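Local coordinates for oligopeptide ABC transporter, periplasmic oligopeptide-binding protein, putative (Thermotoga maritima MSB8, PDB 5IPW), which probably binds oligopeptides in the periplasm as the solute-binding component of an ABC-type peptide importer, at residues P52-W63 against A624-Q633; N228-L236 against P244-Y253. All coordinates share one frame; numbering follows the deposited sequence.

In the fold
Both contacts reach one mixed sheet, whose strands run in the order 62-67, 276-281, 252-257 and 242-244. Contact 1 sits at the edge strand 62-67 and ties it to the last residues of the chain; contact 2 lies toward the other edge, at the end of strand 242-244 and the start of its neighbour 252-257. Their centres are about 23 Å apart and their nearest atoms about 7 Å, so they do not touch. Along the chain, contact 2 is nested inside the loop of 560 residues that contact 1 closes, whereas its own segments are 8 residues apart. The centres lie about 24 and 26 Å from the centre of the chain, away from its middle.

Contact 1 (P52-W63 against A624-Q633); sequences PVEKVGQFGGTW and AMPMQFFIEQ
Val53 and Gln628 make the first of two straight hydrogen bonds that join side-chain amide oxygens to backbone N-H groups across 52-63 and 624-633. Val53 N donates a hydrogen bond to Gln628 OE1 at 2.9 Å (171° at the hydrogen), approaching from above the carbonyl plane. A bend at chi2 (79°) turns the Gln628 amide back so that NE2 also reaches Met625 O, which lies in the amide plane, at 2.9 Å; the amide is thereby held at both ends. With an alanine here, Val53 N would probably be left without its acceptor, Met625 O with one donor fewer, and CG2 of Val53 without the amide it packs against. The second bond runs from Gln633 N to Gln58 OE1 at 3.0 Å, while the two glutamine side chains run past each other in opposite directions, their amide planes steeply inclined.

Aromatic packing fills the middle. Gly57 CA stands over the centre of the Phe630 ring, 3.5 Å from its centroid and almost on the ring normal, a CH-pi contact, and Lys55 CG meets the ring at its edge. Trp63 CH2 comes 3.6 Å from Phe629 CD2, the ring planes inclined at 59°; its indole NE1 is bonded to Met299 O.

Water completes the contact: one molecule accepts from Lys55 NZ and donates to Glu632 OE2, and another accepts from Ile631 N at 2.7 Å and lies within hydrogen-bonding distance of Gln58 O and Gly60 O. The C-terminal residues, whose strand 630-631 pairs antiparallel with 605-606, thus pack on the loop leading into edge strand 62-67 of a mixed sheet.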
loop_
_atom_site.group_PDB
_atom_site.type_symbol
_atom_site.label_atom_id
_atom_site.label_comp_id
_atom_site.label_asym_id
_atom_site.label_seq_id
_atom_site.Cartn_x
_atom_site.Cartn_y
_atom_site.Cartn_z
ATOM N N PRO A 52 18.059 2.383 14.190
ATOM C CA PRO A 52 18.509 2.056 12.859
ATOM C C PRO A 52 18.139 0.659 12.401
ATOM O O PRO A 52 18.081 -0.263 13.202
ATOM C CB PRO A 52 20.024 2.159 12.967
ATOM C CG PRO A 52 20.253 3.166 14.024
ATOM C CD PRO A 52 19.102 3.055 14.979
ATOM N N VAL A 53 17.916 0.522 11.100
ATOM C CA VAL A 53 17.715 -0.777 10.491
ATOM C C VAL A 53 18.943 -1.652 10.678
ATOM O O VAL A 53 18.819 -2.853 10.854
ATOM C CB VAL A 53 17.397 -0.649 8.986
ATOM C CG1 VAL A 53 17.552 -1.982 8.271
ATOM C CG2 VAL A 53 15.992 -0.107 8.797
ATOM N N GLU A 54 20.123 -1.047 10.639
ATOM C CA GLU A 54 21.359 -1.805 10.554
ATOM C C GLU A 54 22.355 -1.357 11.600
ATOM O O GLU A 54 22.910 -2.174 12.330
ATOM C CB GLU A 54 21.948 -1.615 9.159
ATOM C CG GLU A 54 23.031 -2.596 8.769
ATOM C CD GLU A 54 23.644 -2.250 7.426
ATOM O OE1 GLU A 54 24.867 -2.472 7.259
ATOM O OE2 GLU A 54 22.907 -1.742 6.548
ATOM N N LYS A 55 22.608 -0.059 11.652
ATOM C CA LYS A 55 23.525 0.477 12.624
ATOM C C LYS A 55 23.385 1.977 12.717
ATOM O O LYS A 55 22.741 2.605 11.882
ATOM C CB LYS A 55 24.961 0.113 12.260
ATOM C CG LYS A 55 25.413 0.638 10.909
ATOM C CD LYS A 55 26.753 0.043 10.494
ATOM C CE LYS A 55 27.899 0.710 11.227
ATOM N NZ LYS A 55 29.211 0.154 10.812
ATOM N N VAL A 56 24.007 2.545 13.740
ATOM C CA VAL A 56 23.988 3.980 13.932
ATOM C C VAL A 56 24.751 4.612 12.775
ATOM O O VAL A 56 25.852 4.188 12.451
ATOM C CB VAL A 56 24.595 4.372 15.294
ATOM C CG1 VAL A 56 24.699 5.889 15.445
ATOM C CG2 VAL A 56 23.744 3.802 16.423
ATOM N N GLY A 57 24.155 5.623 12.160
ATOM C CA GLY A 57 24.683 6.202 10.926
ATOM C C GLY A 57 25.626 7.373 11.109
ATOM O O GLY A 57 25.872 7.815 12.222
ATOM N N GLN A 58 26.152 7.865 9.990
ATOM C CA GLN A 58 27.065 9.007 9.953
ATOM C C GLN A 58 26.444 10.096 9.113
ATOM O O GLN A 58 25.723 9.816 8.152
ATOM C CB GLN A 58 28.401 8.617 9.335
ATOM C CG GLN A 58 29.185 7.614 10.155
ATOM C CD GLN A 58 30.408 7.099 9.422
ATOM O OE1 GLN A 58 30.293 6.382 8.432
ATOM N NE2 GLN A 58 31.591 7.460 9.911
ATOM N N PHE A 59 26.727 11.337 9.484
ATOM C CA PHE A 59 26.150 12.489 8.813
ATOM C C PHE A 59 26.904 12.797 7.525
ATOM O O PHE A 59 28.135 12.710 7.475
ATOM C CB PHE A 59 26.229 13.727 9.705
ATOM C CG PHE A 59 25.199 13.772 10.782
ATOM C CD1 PHE A 59 23.853 13.796 10.459
ATOM C CD2 PHE A 59 25.573 13.836 12.122
ATOM C CE1 PHE A 59 22.891 13.851 11.451
ATOM C CE2 PHE A 59 24.619 13.891 13.119
ATOM C CZ PHE A 59 23.274 13.906 12.784
ATOM N N GLY A 60 26.151 13.173 6.499
ATOM C CA GLY A 60 26.708 13.784 5.311
ATOM C C GLY A 60 26.190 13.180 4.036
ATOM O O GLY A 60 25.332 12.297 4.059
ATOM N N GLY A 61 26.707 13.691 2.918
ATOM C CA GLY A 61 26.539 13.062 1.616
ATOM C C GLY A 61 25.378 13.573 0.797
ATOM O O GLY A 61 24.482 14.258 1.304
ATOM N N THR A 62 25.417 13.239 -0.491
ATOM C CA THR A 62 24.341 13.541 -1.418
ATOM C C THR A 62 23.886 12.233 -2.029
ATOM O O THR A 62 24.664 11.518 -2.654
ATOM C CB THR A 62 24.764 14.531 -2.528
ATOM O OG1 THR A 62 25.121 15.792 -1.944
ATOM C CG2 THR A 62 23.627 14.774 -3.511
ATOM N N TRP A 63 22.609 11.950 -1.837
ATOM C CA TRP A 63 21.983 10.727 -2.272
ATOM C C TRP A 63 21.487 10.946 -3.700
ATOM O O TRP A 63 20.529 11.699 -3.931
ATOM C CB TRP A 63 20.848 10.397 -1.286
ATOM C CG TRP A 63 19.903 9.294 -1.629
ATOM C CD1 TRP A 63 19.973 8.407 -2.671
ATOM C CD2 TRP A 63 18.742 8.941 -0.882
ATOM N NE1 TRP A 63 18.900 7.533 -2.626
ATOM C CE2 TRP A 63 18.138 7.841 -1.532
ATOM C CE3 TRP A 63 18.152 9.448 0.283
ATOM C CZ2 TRP A 63 16.972 7.250 -1.057
ATOM C CZ3 TRP A 63 16.999 8.867 0.746
ATOM C CH2 TRP A 63 16.416 7.776 0.081
ATOM N N ALA A 624 10.498 1.496 4.328
ATOM C CA ALA A 624 11.885 1.207 4.703
ATOM C C ALA A 624 12.489 2.258 5.637
ATOM O O ALA A 624 13.592 2.074 6.154
ATOM C CB ALA A 624 12.736 1.099 3.446
ATOM N N MET A 625 11.775 3.368 5.805
ATOM C CA MET A 625 12.141 4.466 6.694
ATOM C C MET A 625 13.413 5.194 6.271
ATOM O O MET A 625 14.423 5.150 6.963
ATOM C CB MET A 625 12.223 3.983 8.158
ATOM C CG MET A 625 11.677 4.996 9.164
ATOM S SD MET A 625 10.037 5.611 8.698
ATOM C CE MET A 625 9.764 6.872 9.929
ATOM N N PRO A 626 13.358 5.894 5.128
ATOM C CA PRO A 626 14.558 6.513 4.546
ATOM C C PRO A 626 15.196 7.655 5.335
ATOM O O PRO A 626 16.349 8.015 5.075
ATOM C CB PRO A 626 14.069 7.018 3.185
ATOM C CG PRO A 626 12.601 7.133 3.318
ATOM C CD PRO A 626 12.194 6.024 4.237
ATOM N N MET A 627 14.478 8.216 6.300
ATOM C CA MET A 627 15.060 9.256 7.142
ATOM C C MET A 627 16.317 8.767 7.875
ATOM O O MET A 627 17.171 9.576 8.231
ATOM C CB MET A 627 14.022 9.822 8.127
ATOM C CG MET A 627 13.647 8.917 9.301
ATOM S SD MET A 627 12.179 9.492 10.212
ATOM C CE MET A 627 12.984 9.696 11.763
ATOM N N GLN A 628 16.432 7.452 8.087
ATOM C CA GLN A 628 17.610 6.873 8.767
ATOM C C GLN A 628 18.561 6.115 7.842
ATOM O O GLN A 628 19.460 5.416 8.314
ATOM C CB GLN A 628 17.207 5.988 9.976
ATOM C CG GLN A 628 16.238 4.847 9.718
ATOM C CD GLN A 628 16.878 3.623 9.105
ATOM O OE1 GLN A 628 17.773 3.019 9.689
ATOM N NE2 GLN A 628 16.406 3.237 7.921
ATOM N N PHE A 629 18.375 6.252 6.533
ATOM C CA PHE A 629 19.383 5.786 5.576
ATOM C C PHE A 629 20.605 6.649 5.753
ATOM O O PHE A 629 20.482 7.819 6.108
ATOM C CB PHE A 629 18.920 5.948 4.130
ATOM C CG PHE A 629 17.779 5.052 3.723
ATOM C CD1 PHE A 629 17.344 4.000 4.517
ATOM C CD2 PHE A 629 17.174 5.245 2.492
ATOM C CE1 PHE A 629 16.298 3.185 4.108
ATOM C CE2 PHE A 629 16.145 4.423 2.064
ATOM C CZ PHE A 629 15.696 3.399 2.878
ATOM N N PHE A 630 21.781 6.086 5.508
ATOM C CA PHE A 630 22.999 6.890 5.481
ATOM C C PHE A 630 24.039 6.404 4.487
ATOM O O PHE A 630 23.986 5.274 4.015
ATOM C CB PHE A 630 23.619 7.002 6.880
ATOM C CG PHE A 630 24.380 5.775 7.338
ATOM C CD1 PHE A 630 23.711 4.676 7.851
ATOM C CD2 PHE A 630 25.763 5.751 7.314
ATOM C CE1 PHE A 630 24.406 3.568 8.309
ATOM C CE2 PHE A 630 26.464 4.643 7.768
ATOM C CZ PHE A 630 25.782 3.547 8.263
ATOM N N ILE A 631 24.984 7.296 4.200
ATOM C CA ILE A 631 26.125 7.022 3.343
ATOM C C ILE A 631 27.378 6.969 4.208
ATOM O O ILE A 631 27.663 7.906 4.955
ATOM C CB ILE A 631 26.297 8.141 2.282
ATOM C CG1 ILE A 631 25.075 8.196 1.371
ATOM C CG2 ILE A 631 27.545 7.925 1.435
ATOM C CD1 ILE A 631 24.854 9.557 0.752
ATOM N N GLU A 632 28.147 5.895 4.077
ATOM C CA GLU A 632 29.376 5.755 4.851
ATOM C C GLU A 632 30.310 6.932 4.596
ATOM O O GLU A 632 30.426 7.395 3.472
ATOM C CB GLU A 632 30.076 4.445 4.507
ATOM C CG GLU A 632 29.312 3.231 5.000
ATOM C CD GLU A 632 29.909 1.911 4.563
ATOM O OE1 GLU A 632 30.753 1.892 3.644
ATOM O OE2 GLU A 632 29.505 0.875 5.139
ATOM N N GLN A 633 30.940 7.426 5.655
ATOM C CA GLN A 633 31.912 8.507 5.558
ATOM C C GLN A 633 33.280 7.972 5.950
ATOM O O GLN A 633 34.268 8.269 5.284
ATOM C CB GLN A 633 31.538 9.682 6.470
ATOM C CG GLN A 633 30.114 10.199 6.315
ATOM C CD GLN A 633 29.861 10.897 4.983
ATOM O OE1 GLN A 633 30.494 11.901 4.673
ATOM N NE2 GLN A 633 28.910 10.380 4.203
HETATM O O HOH W 1 29.003 1.721 8.008
HETATM O O HOH W 2 24.747 9.770 5.250
#

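Contact 2 (N228-L236 against P244-Y253); sequences NDFLENTEL and PITDPTEQFY
Tyr253 points its phenol at Leu231, in a short run of helical backbone angles, and the orientation of that ring organises the contact. Its CG lies opposite the backbone N (chi1 -179°), which extends the ring toward 228-236 and lets OH donate to Leu231 O at 2.8 Å, in the carbonyl plane and on a lone pair. Leu231 crosses the phenol at a slant: CD1 touches CE2 of Tyr253 at 3.5 Å, so the same residue offers its carbonyl and a methyl to one ring. Pro248 CB lies over one face of the ring, offset toward the rim, and Trp67 stacks with Tyr253.

Glu232 and Pro248 meet at about a right angle. The glutamate chain starts away from the other segment but folds back at chi2 (-82°), bringing OE2 to 3.4 Å from Pro248 CG. There OE2 is also 4.3 Å from Asp247 OD1, a like-charged neighbour that would tend to disfavour full ionisation of both. Pro244 presents its ring to the backbone, with CG 3.3 Å from Phe230 O. Beside it Thr234 OG1 donates to Pro244 O at 3.1 Å, coming from well above the carbonyl plane (62° out).

Asp229 OD1 accepts from Leu231 N, met nearly along the C-O axis, and from Glu232 N, met from above the carboxylate, an Asx turn and Asx motif, and pairs with Arg73 outside. A type I beta turn from Asn233 to Leu236 follows. This turn-rich connection after helix 220-227 packs against the beta hairpin of strands 242-244 and 252-257 and its connecting loop 245-251.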
loop_
_atom_site.group_PDB
_atom_site.type_symbol
_atom_site.label_atom_id
_atom_site.label_comp_id
_atom_site.label_asym_id
_atom_site.label_seq_id
_atom_site.Cartn_x
_atom_site.Cartn_y
_atom_site.Cartn_z
ATOM N N ASN A 228 0.687 25.674 -1.653
ATOM C CA ASN A 228 0.669 24.477 -0.821
ATOM C C ASN A 228 1.187 23.263 -1.589
ATOM O O ASN A 228 0.814 22.138 -1.282
ATOM C CB ASN A 228 -0.747 24.215 -0.282
ATOM C CG ASN A 228 -0.768 23.182 0.839
ATOM O OD1 ASN A 228 0.161 23.101 1.650
ATOM N ND2 ASN A 228 -1.831 22.384 0.890
ATOM N N ASP A 229 2.054 23.502 -2.573
ATOM C CA ASP A 229 2.623 22.448 -3.412
ATOM C C ASP A 229 3.995 22.062 -2.868
ATOM O O ASP A 229 4.962 22.812 -3.028
ATOM C CB ASP A 229 2.750 22.956 -4.857
ATOM C CG ASP A 229 3.134 21.866 -5.838
ATOM O OD1 ASP A 229 4.012 21.039 -5.523
ATOM O OD2 ASP A 229 2.568 21.837 -6.946
ATOM N N PHE A 230 4.082 20.884 -2.250
ATOM C CA PHE A 230 5.322 20.431 -1.608
ATOM C C PHE A 230 6.487 20.238 -2.579
ATOM O O PHE A 230 7.643 20.269 -2.177
ATOM C CB PHE A 230 5.092 19.120 -0.857
ATOM C CG PHE A 230 5.139 17.911 -1.736
ATOM C CD1 PHE A 230 6.347 17.255 -1.969
ATOM C CD2 PHE A 230 3.991 17.434 -2.350
ATOM C CE1 PHE A 230 6.400 16.135 -2.782
ATOM C CE2 PHE A 230 4.039 16.317 -3.170
ATOM C CZ PHE A 230 5.245 15.667 -3.387
ATOM N N LEU A 231 6.166 20.001 -3.845
ATOM C CA LEU A 231 7.149 19.718 -4.879
ATOM C C LEU A 231 7.663 21.005 -5.502
ATOM O O LEU A 231 8.864 21.182 -5.667
ATOM C CB LEU A 231 6.495 18.843 -5.953
ATOM C CG LEU A 231 7.332 18.265 -7.099
ATOM C CD1 LEU A 231 8.293 17.201 -6.590
ATOM C CD2 LEU A 231 6.416 17.665 -8.152
ATOM N N GLU A 232 6.741 21.905 -5.829
ATOM C CA GLU A 232 7.045 23.123 -6.596
ATOM C C GLU A 232 7.494 24.285 -5.713
ATOM O O GLU A 232 8.391 25.041 -6.092
ATOM C CB GLU A 232 5.813 23.575 -7.400
ATOM C CG GLU A 232 5.229 22.544 -8.365
ATOM C CD GLU A 232 5.956 22.468 -9.699
ATOM O OE1 GLU A 232 5.586 21.589 -10.516
ATOM O OE2 GLU A 232 6.882 23.280 -9.937
ATOM N N ASN A 233 6.864 24.439 -4.546
ATOM C CA ASN A 233 7.076 25.632 -3.725
ATOM C C ASN A 233 8.204 25.508 -2.694
ATOM O O ASN A 233 8.012 25.050 -1.571
ATOM C CB ASN A 233 5.784 26.055 -3.042
ATOM C CG ASN A 233 5.926 27.374 -2.315
ATOM O OD1 ASN A 233 6.913 28.086 -2.499
ATOM N ND2 ASN A 233 4.951 27.701 -1.469
ATOM N N THR A 234 9.376 25.959 -3.111
ATOM C CA THR A 234 10.569 26.094 -2.272
ATOM C C THR A 234 10.345 26.892 -0.970
ATOM O O THR A 234 11.128 26.780 -0.016
ATOM C CB THR A 234 11.700 26.712 -3.142
ATOM O OG1 THR A 234 12.450 25.647 -3.739
ATOM C CG2 THR A 234 12.642 27.632 -2.367
ATOM N N GLU A 235 9.291 27.700 -0.928
ATOM C CA GLU A 235 9.036 28.542 0.233
ATOM C C GLU A 235 8.104 27.904 1.249
ATOM O O GLU A 235 7.929 28.440 2.332
ATOM C CB GLU A 235 8.476 29.895 -0.215
ATOM C CG GLU A 235 9.496 30.762 -0.929
ATOM C CD GLU A 235 10.570 31.290 -0.001
ATOM O OE1 GLU A 235 10.233 31.718 1.120
ATOM O OE2 GLU A 235 11.752 31.298 -0.396
ATOM N N LEU A 236 7.527 26.760 0.908
ATOM C CA LEU A 236 6.549 26.095 1.766
ATOM C C LEU A 236 7.204 25.450 3.005
ATOM O O LEU A 236 8.001 24.529 2.871
ATOM C CB LEU A 236 5.818 25.032 0.952
ATOM C CG LEU A 236 4.762 24.212 1.676
ATOM C CD1 LEU A 236 3.647 25.130 2.130
ATOM C CD2 LEU A 236 4.212 23.106 0.787
ATOM N N PRO A 244 12.535 20.885 -0.754
ATOM C CA PRO A 244 13.097 21.281 -2.051
ATOM C C PRO A 244 13.799 22.634 -2.034
ATOM O O PRO A 244 13.250 23.597 -1.523
ATOM C CB PRO A 244 11.871 21.333 -2.963
ATOM C CG PRO A 244 10.710 21.504 -2.044
ATOM C CD PRO A 244 11.070 20.743 -0.808
ATOM N N ILE A 245 15.010 22.693 -2.580
ATOM C CA ILE A 245 15.699 23.972 -2.765
ATOM C C ILE A 245 15.918 24.364 -4.245
ATOM O O ILE A 245 16.488 25.418 -4.517
ATOM C CB ILE A 245 17.029 24.033 -1.985
ATOM C CG1 ILE A 245 17.963 22.886 -2.374
ATOM C CG2 ILE A 245 16.753 24.010 -0.492
ATOM C CD1 ILE A 245 19.394 23.094 -1.909
ATOM N N THR A 246 15.465 23.533 -5.186
ATOM C CA THR A 246 15.502 23.880 -6.615
ATOM C C THR A 246 14.179 23.548 -7.296
ATOM O O THR A 246 13.338 22.849 -6.733
ATOM C CB THR A 246 16.644 23.169 -7.387
ATOM O OG1 THR A 246 16.348 21.774 -7.551
ATOM C CG2 THR A 246 17.980 23.346 -6.684
ATOM N N ASP A 247 14.009 24.059 -8.511
ATOM C CA ASP A 247 12.797 23.836 -9.292
ATOM C C ASP A 247 12.825 22.419 -9.854
ATOM O O ASP A 247 13.877 21.948 -10.268
ATOM C CB ASP A 247 12.721 24.851 -10.442
ATOM C CG ASP A 247 11.338 24.939 -11.051
ATOM O OD1 ASP A 247 10.456 25.578 -10.435
ATOM O OD2 ASP A 247 11.124 24.359 -12.138
ATOM N N PRO A 248 11.672 21.733 -9.885
ATOM C CA PRO A 248 11.652 20.379 -10.451
ATOM C C PRO A 248 11.825 20.293 -11.976
ATOM O O PRO A 248 12.049 19.201 -12.497
ATOM C CB PRO A 248 10.279 19.841 -10.040
ATOM C CG PRO A 248 9.441 21.043 -9.804
ATOM C CD PRO A 248 10.366 22.124 -9.334
ATOM N N THR A 249 11.713 21.413 -12.684
ATOM C CA THR A 249 11.951 21.425 -14.132
ATOM C C THR A 249 13.444 21.474 -14.438
ATOM O O THR A 249 13.856 21.013 -15.497
ATOM C CB THR A 249 11.260 22.606 -14.845
ATOM O OG1 THR A 249 11.879 23.835 -14.452
ATOM C CG2 THR A 249 9.766 22.645 -14.530
ATOM N N GLU A 250 14.250 22.036 -13.533
ATOM C CA GLU A 250 15.708 21.966 -13.669
ATOM C C GLU A 250 16.106 20.498 -13.751
ATOM O O GLU A 250 15.334 19.617 -13.348
ATOM C CB GLU A 250 16.430 22.651 -12.504
ATOM C CG GLU A 250 16.282 24.169 -12.475
ATOM C CD GLU A 250 16.815 24.799 -11.193
ATOM O OE1 GLU A 250 18.050 24.788 -10.979
ATOM O OE2 GLU A 250 15.998 25.323 -10.399
ATOM N N GLN A 251 17.288 20.222 -14.297
ATOM C CA GLN A 251 17.690 18.831 -14.516
ATOM C C GLN A 251 18.050 18.137 -13.204
ATOM O O GLN A 251 17.899 16.924 -13.089
ATOM C CB GLN A 251 18.820 18.709 -15.550
ATOM C CG GLN A 251 20.225 19.043 -15.065
ATOM C CD GLN A 251 21.304 18.359 -15.898
ATOM O OE1 GLN A 251 21.102 17.256 -16.417
ATOM N NE2 GLN A 251 22.462 19.005 -16.016
ATOM N N PHE A 252 18.520 18.912 -12.228
ATOM C CA PHE A 252 18.752 18.409 -10.877
ATOM C C PHE A 252 17.766 19.019 -9.876
ATOM O O PHE A 252 17.861 20.195 -9.528
ATOM C CB PHE A 252 20.205 18.647 -10.463
ATOM C CG PHE A 252 21.188 17.916 -11.328
ATOM C CD1 PHE A 252 21.194 16.526 -11.359
ATOM C CD2 PHE A 252 22.076 18.606 -12.144
ATOM C CE1 PHE A 252 22.080 15.839 -12.171
ATOM C CE2 PHE A 252 22.964 17.925 -12.961
ATOM C CZ PHE A 252 22.968 16.539 -12.974
ATOM N N TYR A 253 16.801 18.205 -9.455
ATOM C CA TYR A 253 15.846 18.579 -8.413
ATOM C C TYR A 253 16.450 18.206 -7.064
ATOM O O TYR A 253 16.661 17.025 -6.781
ATOM C CB TYR A 253 14.524 17.850 -8.630
ATOM C CG TYR A 253 13.450 18.183 -7.623
ATOM C CD1 TYR A 253 13.096 19.502 -7.358
ATOM C CD2 TYR A 253 12.760 17.172 -6.954
ATOM C CE1 TYR A 253 12.101 19.804 -6.444
ATOM C CE2 TYR A 253 11.763 17.466 -6.044
ATOM C CZ TYR A 253 11.442 18.781 -5.790
ATOM O OH TYR A 253 10.453 19.070 -4.877
#